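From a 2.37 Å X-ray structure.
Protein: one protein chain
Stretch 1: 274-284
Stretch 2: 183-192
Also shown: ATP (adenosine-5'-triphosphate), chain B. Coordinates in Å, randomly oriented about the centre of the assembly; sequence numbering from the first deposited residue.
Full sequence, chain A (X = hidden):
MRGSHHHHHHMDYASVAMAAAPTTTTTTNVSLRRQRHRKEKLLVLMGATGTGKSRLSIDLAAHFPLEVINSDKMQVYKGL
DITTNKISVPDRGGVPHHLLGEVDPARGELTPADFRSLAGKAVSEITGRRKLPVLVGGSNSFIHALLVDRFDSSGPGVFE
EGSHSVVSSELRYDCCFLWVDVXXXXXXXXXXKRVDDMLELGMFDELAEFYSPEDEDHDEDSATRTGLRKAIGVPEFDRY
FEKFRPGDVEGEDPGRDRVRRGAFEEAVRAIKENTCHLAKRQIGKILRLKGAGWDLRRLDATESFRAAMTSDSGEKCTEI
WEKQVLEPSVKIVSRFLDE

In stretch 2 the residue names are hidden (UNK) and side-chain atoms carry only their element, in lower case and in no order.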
# COMPACT_ATOMS: atom_id res chain seq x y z
N ASN A 274 -0.13 14.27 -3.40
CA ASN A 274 -1.29 13.44 -3.07
C ASN A 274 -0.91 12.28 -2.16
O ASN A 274 -1.66 11.87 -1.32
CB ASN A 274 -1.95 12.95 -4.36
CG ASN A 274 -2.65 14.10 -5.10
OD1 ASN A 274 -2.92 15.12 -4.48
ND2 ASN A 274 -2.91 13.97 -6.39
N THR A 275 0.32 11.82 -2.32
CA THR A 275 0.87 10.68 -1.60
C THR A 275 1.13 11.08 -0.17
O THR A 275 0.81 10.36 0.77
CB THR A 275 2.16 10.25 -2.28
OG1 THR A 275 1.85 9.69 -3.56
CG2 THR A 275 2.91 9.28 -1.41
N CYS A 276 1.67 12.28 -0.06
CA CYS A 276 1.99 12.89 1.18
C CYS A 276 0.69 13.17 1.93
O CYS A 276 0.62 12.92 3.13
CB CYS A 276 2.85 14.14 0.90
SG CYS A 276 4.59 13.68 0.35
N HIS A 277 -0.33 13.67 1.24
CA HIS A 277 -1.60 13.92 1.91
C HIS A 277 -2.28 12.62 2.34
O HIS A 277 -2.90 12.57 3.39
CB HIS A 277 -2.56 14.68 0.98
CG HIS A 277 -2.34 16.16 0.99
ND1 HIS A 277 -2.42 16.94 -0.14
CD2 HIS A 277 -2.02 17.00 2.01
CE1 HIS A 277 -2.16 18.19 0.17
NE2 HIS A 277 -1.91 18.25 1.47
N LEU A 278 -2.19 11.60 1.49
CA LEU A 278 -2.79 10.30 1.80
C LEU A 278 -2.12 9.77 3.08
O LEU A 278 -2.78 9.20 3.95
CB LEU A 278 -2.58 9.30 0.65
CG LEU A 278 -2.97 7.87 1.00
CD1 LEU A 278 -4.47 7.79 1.33
CD2 LEU A 278 -2.60 6.91 -0.13
N ALA A 279 -0.81 9.99 3.19
CA ALA A 279 -0.08 9.52 4.36
C ALA A 279 -0.64 10.15 5.65
O ALA A 279 -0.82 9.49 6.69
CB ALA A 279 1.46 9.82 4.21
N LYS A 280 -0.96 11.43 5.55
CA LYS A 280 -1.48 12.15 6.68
C LYS A 280 -2.84 11.65 7.08
O LYS A 280 -3.13 11.52 8.28
CB LYS A 280 -1.55 13.64 6.40
CG LYS A 280 -0.25 14.34 6.04
CD LYS A 280 -0.46 15.85 6.23
CE LYS A 280 0.67 16.73 5.71
NZ LYS A 280 1.98 16.39 6.29
N ARG A 281 -3.69 11.38 6.10
CA ARG A 281 -5.03 10.90 6.44
C ARG A 281 -5.03 9.49 7.03
O ARG A 281 -5.89 9.15 7.82
CB ARG A 281 -5.95 10.93 5.21
CG ARG A 281 -6.27 12.33 4.76
CD ARG A 281 -7.31 12.36 3.64
NE ARG A 281 -6.87 11.73 2.38
CZ ARG A 281 -6.28 12.37 1.35
NH1 ARG A 281 -6.02 13.68 1.39
NH2 ARG A 281 -6.00 11.67 0.25
N GLN A 282 -4.05 8.68 6.62
CA GLN A 282 -3.92 7.32 7.11
C GLN A 282 -3.50 7.29 8.56
O GLN A 282 -4.06 6.55 9.35
CB GLN A 282 -2.92 6.58 6.27
CG GLN A 282 -3.48 6.22 4.90
CD GLN A 282 -2.50 5.47 4.05
OE1 GLN A 282 -1.34 5.86 3.96
NE2 GLN A 282 -2.96 4.41 3.38
N ILE A 283 -2.51 8.12 8.89
CA ILE A 283 -1.98 8.23 10.24
C ILE A 283 -3.08 8.68 11.21
O ILE A 283 -3.29 8.05 12.24
CB ILE A 283 -0.83 9.24 10.26
CG1 ILE A 283 0.36 8.68 9.47
CG2 ILE A 283 -0.47 9.62 11.66
CD1 ILE A 283 1.39 9.76 9.09
N GLY A 284 -3.78 9.76 10.85
CA GLY A 284 -4.83 10.26 11.71
C GLY A 284 -5.86 9.20 11.94
O GLY A 284 -6.37 8.99 13.04
N UNK A 183 8.26 9.19 11.39
CA UNK A 183 7.92 10.57 11.55
C UNK A 183 7.42 11.14 10.21
O UNK A 183 7.95 10.82 9.17
c UNK A 183 9.12 11.33 12.03
o UNK A 183 9.27 11.06 13.41
N UNK A 184 6.38 11.98 10.24
CA UNK A 184 5.84 12.52 9.00
C UNK A 184 6.89 13.06 8.04
O UNK A 184 6.94 12.64 6.88
c UNK A 184 3.43 12.96 9.60
c UNK A 184 4.76 13.63 9.25
c UNK A 184 5.18 14.57 10.38
N UNK A 185 7.74 13.95 8.52
CA UNK A 185 8.77 14.51 7.65
C UNK A 185 9.63 13.45 6.97
O UNK A 185 9.87 13.52 5.79
c UNK A 185 9.69 15.47 8.41
c UNK A 185 10.48 16.34 7.47
c UNK A 185 9.56 16.85 6.32
n UNK A 185 11.54 17.39 4.82
c UNK A 185 10.23 17.84 5.38
N UNK A 186 10.12 12.47 7.72
CA UNK A 186 10.92 11.43 7.09
C UNK A 186 10.08 10.64 6.08
O UNK A 186 10.53 10.35 4.98
c UNK A 186 12.43 11.31 9.05
c UNK A 186 12.26 9.31 7.51
c UNK A 186 11.50 10.49 8.16
N UNK A 187 8.83 10.36 6.44
CA UNK A 187 7.92 9.60 5.61
C UNK A 187 7.68 10.36 4.33
O UNK A 187 7.83 9.84 3.24
c UNK A 187 5.63 8.44 5.62
c UNK A 187 6.64 9.33 6.36
c UNK A 187 6.29 7.12 5.23
c UNK A 187 4.38 8.26 6.48
N UNK A 188 7.31 11.61 4.49
CA UNK A 188 7.08 12.55 3.41
C UNK A 188 8.25 12.51 2.42
O UNK A 188 8.08 12.28 1.22
o UNK A 188 5.57 14.14 4.44
c UNK A 188 7.37 15.04 3.15
c UNK A 188 6.94 13.95 4.06
N UNK A 189 9.45 12.76 2.92
CA UNK A 189 10.64 12.71 2.10
C UNK A 189 10.88 11.34 1.47
O UNK A 189 11.31 11.24 0.31
c UNK A 189 11.86 13.10 2.95
o UNK A 189 10.96 15.32 2.78
o UNK A 189 12.77 15.06 4.02
c UNK A 189 11.87 14.60 3.28
N UNK A 190 10.62 10.27 2.21
CA UNK A 190 10.85 8.95 1.61
C UNK A 190 9.86 8.72 0.50
O UNK A 190 10.23 8.24 -0.53
c UNK A 190 9.68 5.76 1.81
c UNK A 190 10.84 6.51 2.01
c UNK A 190 10.75 7.84 2.63
c UNK A 190 12.12 4.71 0.98
c UNK A 190 10.94 3.99 0.80
c UNK A 190 12.06 5.97 1.60
o UNK A 190 10.91 2.76 0.16
c UNK A 190 9.73 4.51 1.22
N UNK A 191 8.63 9.13 0.72
CA UNK A 191 7.54 9.01 -0.24
C UNK A 191 7.78 9.78 -1.55
O UNK A 191 7.35 9.35 -2.59
c UNK A 191 6.26 9.49 0.39
c UNK A 191 5.65 7.06 1.01
c UNK A 191 5.23 8.53 0.99
c UNK A 191 4.85 9.08 2.33
N UNK A 192 8.47 10.91 -1.49
CA UNK A 192 8.81 11.69 -2.66
C UNK A 192 9.91 10.92 -3.35
O UNK A 192 9.91 10.79 -4.56
c UNK A 192 9.34 13.11 -2.28
PG ATP B . -10.89 5.93 1.73
O1G ATP B . -12.03 5.03 2.06
O2G ATP B . -10.96 6.25 0.13
O3G ATP B . -11.01 7.32 2.54
PB ATP B . -9.44 3.75 2.59
O1B ATP B . -9.48 3.60 4.01
O2B ATP B . -10.69 3.05 1.99
O3B ATP B . -9.41 5.29 2.16
PA ATP B . -6.79 3.81 1.61
O1A ATP B . -6.44 4.90 2.51
O2A ATP B . -5.54 2.77 1.64
O3A ATP B . -8.13 2.95 2.05
O5' ATP B . -6.87 4.29 0.06
C5' ATP B . -7.51 5.52 -0.12
C4' ATP B . -7.04 6.06 -1.45
O4' ATP B . -5.61 6.20 -1.42
C3' ATP B . -7.30 5.13 -2.66
O3' ATP B . -8.60 5.36 -3.20
C2' ATP B . -6.16 5.51 -3.62
O2' ATP B . -6.52 6.60 -4.39
C1' ATP B . -5.00 5.85 -2.72
N9 ATP B . -4.08 4.68 -2.58
C8 ATP B . -4.08 3.75 -1.54
N7 ATP B . -3.21 2.79 -1.78
C5 ATP B . -2.59 3.04 -2.97
C6 ATP B . -1.58 2.39 -3.79
N6 ATP B . -0.98 1.21 -3.42
N1 ATP B . -1.23 2.98 -4.95
C2 ATP B . -1.78 4.11 -5.35
N3 ATP B . -2.72 4.75 -4.64
C4 ATP B . -3.15 4.27 -3.49
O HOH W 1 5.16 16.59 5.73

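Position 183 carries one carbon followed by one oxygen and reaches nothing on stretch 1; this is Ser 183. It sits at the N-cap position, a place where serine is common, although its hydroxyl makes no capping bond.

At position 184 one carbon bears two more. This beta-branched, wholly apolar side chain is Val 184. Its CA-to-CB bond points toward the other helix, and CG1 lies 3.8 Å from CD1 of Ile 283, a compact aliphatic pairing at one end of the contact.

Position 185 has four carbons in a row ending in nitrogen, and its CA-to-CB bond points away from stretch 1: Lys 185. Such a long charged chain suits an exposed face.

Position 186 again shows one carbon carrying two, but out of reach of stretch 1. It is Val 186, buried on another side of its helix.

Four carbons forked at the second mark position 187 as Leu 187. Its CA-to-CB bond points toward stretch 1, and CD2 packs 4.0 Å from CB of Ala 279 and 4.2 Å from CD1 of Ile 283. The small alanine leaves room for the branched leucine end.

At position 188 one carbon holds an oxygen and a carbon, hence Thr 188. The methyl CG2 is 4.2 Å from SG of Cys 276, while OG1 bonds to the oxygen of water 1 at 2.8 Å. That water also accepts a weak bond from NZ of Lys 280, 3.2 Å from its oxygen, so threonine serves both a side-chain neighbour and a solvent bridge.

Position 189 has two carbons, the second bearing two oxygens: Asp 189. One turn after Lys 185, it forms a salt bridge, with Lys 185 NZ 2.8 Å from Asp 189 OD1.

A carbon followed by a six-carbon ring bearing an oxygen identifies position 190 as Tyr 190, which does not touch stretch 1; partial exposure suits a largely apolar ring with a polar hydroxyl.

Position 191 repeats the four-carbon fork, and is Leu 191, an aliphatic residue suited to this buried place. CG comes 3.4 Å from CG2 of Thr 275, and CD2 is 3.9 Å from CB of Ala 279.

A single carbon at position 192 gives Ala 192, sideways to the partner and barely covered by it; so small a side chain suits a helix without needing a partner.

The helices run roughly antiparallel, at 144°. Accordingly Val 184 meets Ile 283, whereas Leu 191 meets Thr 275. Ala 279 lies between, touching both Leu 187 and Leu 191. No direct hydrogen bond crosses; apolar packing dominates, and the water bridge adds a polar link.

Stretch 2, residues 183-192: SVKVLTDYLA
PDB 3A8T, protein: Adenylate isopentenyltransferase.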